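Local atomic coordinates of cysteine synthase (Helicobacter pylori, PDB entry 6AHI), a protein that uses pyridoxal 5'-phosphate to make L-cysteine from O-acetyl-L-serine and hydrogen sulfide, and also has cystathionine beta-synthase activity. Residues 91-99 with 127-138. Sequence-based numbering, arbitrary orientation.
Sequences KTIFVVPEK and AIKKSKELAESI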
# COMPACT_ATOMS: atom_id res chain seq x y z
N LYS A 91 5.60 -18.33 -15.35
CA LYS A 91 6.83 -17.52 -15.47
C LYS A 91 6.53 -16.24 -16.28
O LYS A 91 5.71 -16.24 -17.20
CB LYS A 91 7.97 -18.32 -16.13
CG LYS A 91 8.57 -19.42 -15.27
CD LYS A 91 9.07 -18.94 -13.92
CE LYS A 91 9.75 -20.03 -13.14
NZ LYS A 91 10.04 -19.63 -11.75
N THR A 92 7.25 -15.17 -15.92
CA THR A 92 7.11 -13.84 -16.52
C THR A 92 8.50 -13.27 -16.84
O THR A 92 9.44 -13.46 -16.09
CB THR A 92 6.35 -12.88 -15.60
OG1 THR A 92 7.05 -12.79 -14.36
CG2 THR A 92 4.92 -13.32 -15.34
N ILE A 93 8.59 -12.53 -17.96
CA ILE A 93 9.79 -11.77 -18.34
C ILE A 93 9.35 -10.34 -18.64
O ILE A 93 8.45 -10.13 -19.44
CB ILE A 93 10.52 -12.42 -19.55
CG1 ILE A 93 10.87 -13.89 -19.31
CG2 ILE A 93 11.75 -11.62 -19.90
CD1 ILE A 93 11.09 -14.68 -20.58
N PHE A 94 9.96 -9.35 -17.98
CA PHE A 94 9.66 -7.96 -18.26
C PHE A 94 10.90 -7.27 -18.83
O PHE A 94 12.02 -7.46 -18.36
CB PHE A 94 9.06 -7.27 -17.03
CG PHE A 94 7.82 -7.97 -16.56
CD1 PHE A 94 6.72 -8.09 -17.39
CD2 PHE A 94 7.75 -8.55 -15.32
CE1 PHE A 94 5.57 -8.74 -16.98
CE2 PHE A 94 6.62 -9.24 -14.91
CZ PHE A 94 5.54 -9.35 -15.75
N VAL A 95 10.67 -6.49 -19.89
CA VAL A 95 11.71 -5.69 -20.52
C VAL A 95 11.48 -4.23 -20.14
O VAL A 95 10.44 -3.65 -20.45
CB VAL A 95 11.75 -5.89 -22.05
CG1 VAL A 95 13.01 -5.26 -22.62
CG2 VAL A 95 11.67 -7.37 -22.42
N VAL A 96 12.45 -3.68 -19.41
CA VAL A 96 12.35 -2.39 -18.76
C VAL A 96 13.59 -1.58 -19.12
O VAL A 96 14.70 -2.06 -18.92
CB VAL A 96 12.23 -2.55 -17.24
CG1 VAL A 96 12.16 -1.20 -16.54
CG2 VAL A 96 11.01 -3.41 -16.87
N PRO A 97 13.43 -0.34 -19.61
CA PRO A 97 14.56 0.53 -19.88
C PRO A 97 15.33 0.72 -18.58
O PRO A 97 14.74 1.05 -17.61
CB PRO A 97 13.88 1.86 -20.18
CG PRO A 97 12.59 1.45 -20.78
CD PRO A 97 12.16 0.27 -19.95
N GLU A 98 16.65 0.55 -18.60
CA GLU A 98 17.44 0.74 -17.37
C GLU A 98 17.24 2.17 -16.87
O GLU A 98 17.27 3.08 -17.65
CB GLU A 98 18.93 0.53 -17.63
CG GLU A 98 19.25 -0.85 -18.19
N LYS A 99 17.01 2.35 -15.58
CA LYS A 99 16.86 3.74 -15.09
C LYS A 99 15.41 4.22 -15.18
O LYS A 99 15.17 5.37 -14.85
N ALA A 127 12.61 -1.21 -25.37
CA ALA A 127 12.05 -2.31 -24.59
C ALA A 127 11.07 -3.13 -25.46
O ALA A 127 11.13 -4.38 -25.47
CB ALA A 127 11.39 -1.78 -23.34
N ILE A 128 10.20 -2.44 -26.21
CA ILE A 128 9.23 -3.10 -27.10
C ILE A 128 9.98 -3.98 -28.12
O ILE A 128 9.64 -5.15 -28.30
CB ILE A 128 8.29 -2.08 -27.77
CG1 ILE A 128 7.37 -1.44 -26.73
CG2 ILE A 128 7.51 -2.73 -28.89
CD1 ILE A 128 6.80 -0.10 -27.13
N LYS A 129 10.99 -3.42 -28.79
CA LYS A 129 11.73 -4.16 -29.80
C LYS A 129 12.30 -5.44 -29.20
O LYS A 129 12.19 -6.53 -29.78
CB LYS A 129 12.87 -3.33 -30.40
CG LYS A 129 13.77 -4.10 -31.37
CD LYS A 129 14.72 -3.22 -32.14
CE LYS A 129 15.24 -3.88 -33.39
NZ LYS A 129 16.26 -3.04 -34.05
N LYS A 130 12.95 -5.30 -28.03
CA LYS A 130 13.63 -6.42 -27.42
C LYS A 130 12.60 -7.50 -27.03
O LYS A 130 12.83 -8.68 -27.28
CB LYS A 130 14.50 -5.90 -26.27
CG LYS A 130 15.14 -6.96 -25.39
CD LYS A 130 16.42 -7.56 -25.95
CE LYS A 130 17.34 -8.00 -24.84
NZ LYS A 130 18.18 -9.15 -25.25
N SER A 131 11.47 -7.08 -26.45
CA SER A 131 10.39 -8.00 -26.07
C SER A 131 9.92 -8.81 -27.28
O SER A 131 9.67 -10.01 -27.16
CB SER A 131 9.24 -7.27 -25.38
OG SER A 131 8.41 -6.59 -26.31
N LYS A 132 9.80 -8.17 -28.45
CA LYS A 132 9.35 -8.85 -29.70
C LYS A 132 10.33 -9.98 -30.08
O LYS A 132 9.89 -11.05 -30.52
CB LYS A 132 9.23 -7.87 -30.87
CG LYS A 132 8.01 -6.96 -30.84
CD LYS A 132 7.98 -5.98 -32.00
CE LYS A 132 6.94 -4.89 -31.85
NZ LYS A 132 5.56 -5.44 -31.79
N GLU A 133 11.64 -9.73 -29.91
CA GLU A 133 12.70 -10.69 -30.23
C GLU A 133 12.58 -11.93 -29.34
O GLU A 133 12.71 -13.07 -29.80
CB GLU A 133 14.09 -10.09 -30.01
CG GLU A 133 14.39 -8.84 -30.83
CD GLU A 133 15.78 -8.27 -30.62
OE1 GLU A 133 16.73 -9.06 -30.42
OE2 GLU A 133 15.90 -7.02 -30.64
N LEU A 134 12.34 -11.70 -28.04
CA LEU A 134 12.24 -12.79 -27.08
C LEU A 134 11.06 -13.71 -27.45
O LEU A 134 11.23 -14.93 -27.48
CB LEU A 134 12.12 -12.21 -25.68
CG LEU A 134 13.38 -11.49 -25.19
CD1 LEU A 134 13.07 -10.59 -24.00
CD2 LEU A 134 14.49 -12.47 -24.86
N ALA A 135 9.91 -13.12 -27.80
CA ALA A 135 8.65 -13.86 -28.03
C ALA A 135 8.79 -14.86 -29.19
O ALA A 135 8.28 -15.98 -29.11
CB ALA A 135 7.53 -12.89 -28.29
N GLU A 136 9.47 -14.41 -30.25
CA GLU A 136 9.71 -15.21 -31.43
C GLU A 136 10.60 -16.40 -31.05
O GLU A 136 10.50 -17.47 -31.65
CB GLU A 136 10.39 -14.39 -32.53
CG GLU A 136 10.57 -15.14 -33.84
CD GLU A 136 11.89 -14.95 -34.60
OE1 GLU A 136 12.21 -13.79 -34.93
OE2 GLU A 136 12.59 -15.97 -34.86
N SER A 137 11.49 -16.20 -30.07
CA SER A 137 12.57 -17.15 -29.75
C SER A 137 12.23 -18.02 -28.54
O SER A 137 13.03 -18.86 -28.15
CB SER A 137 13.87 -16.41 -29.53
OG SER A 137 13.71 -15.41 -28.54
N ILE A 138 11.04 -17.80 -27.94
CA ILE A 138 10.54 -18.57 -26.78
C ILE A 138 9.26 -19.29 -27.19
O ILE A 138 8.24 -18.65 -27.46
CB ILE A 138 10.34 -17.65 -25.56
CG1 ILE A 138 11.68 -17.12 -25.06
CG2 ILE A 138 9.55 -18.35 -24.46
CD1 ILE A 138 11.57 -16.17 -23.89
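I93 is the first residue of strand 91-97 to touch segment 127-138: its CD1 meets CD1 of I138 tip to tip, 3.7 Å away, while its CG2 lies more loosely against CD1 of L134 on the helix. Two residues on, V95 fills the middle of the interface and splits its branches between successive turns. CG1, anti to the backbone N (chi1 -169°), rests against the start of segment 127-138, 3.5 Å from A127 O; CG of K130 flanks the same methyl before the lysine chain bends at chi2 and carries its amine away. The other methyl, V95 CG2, packs 3.8 Å from S131 CB and meets L134 CD1 tip to tip at 3.9 Å. S131 touches the valine through CB, while its OG donates a 2.7 Å hydrogen bond to I128 O, an acceptor shared with K132 N. At P97 the ring closes the row, its CD 4.0 Å from A127 CB. No hydrogen bond joins the segments, and the contact is made mainly by apolar side chains, strand and helix running nearly antiparallel at 155° with their axes 7.8 Å apart. F94 and V96 point the other way, onto helix 102-110, so the parallel sheet is covered on both faces, in a three-layer alpha/beta/alpha arrangement. Helix 123-137 is the helix of a beta-alpha-beta crossover from strand 114-118 to strand 141-142, the two edges of that sheet, and passes strands 91-97 and 68-72 between them, with K130 touching T118, S131 touching P72 and I138 reaching I70.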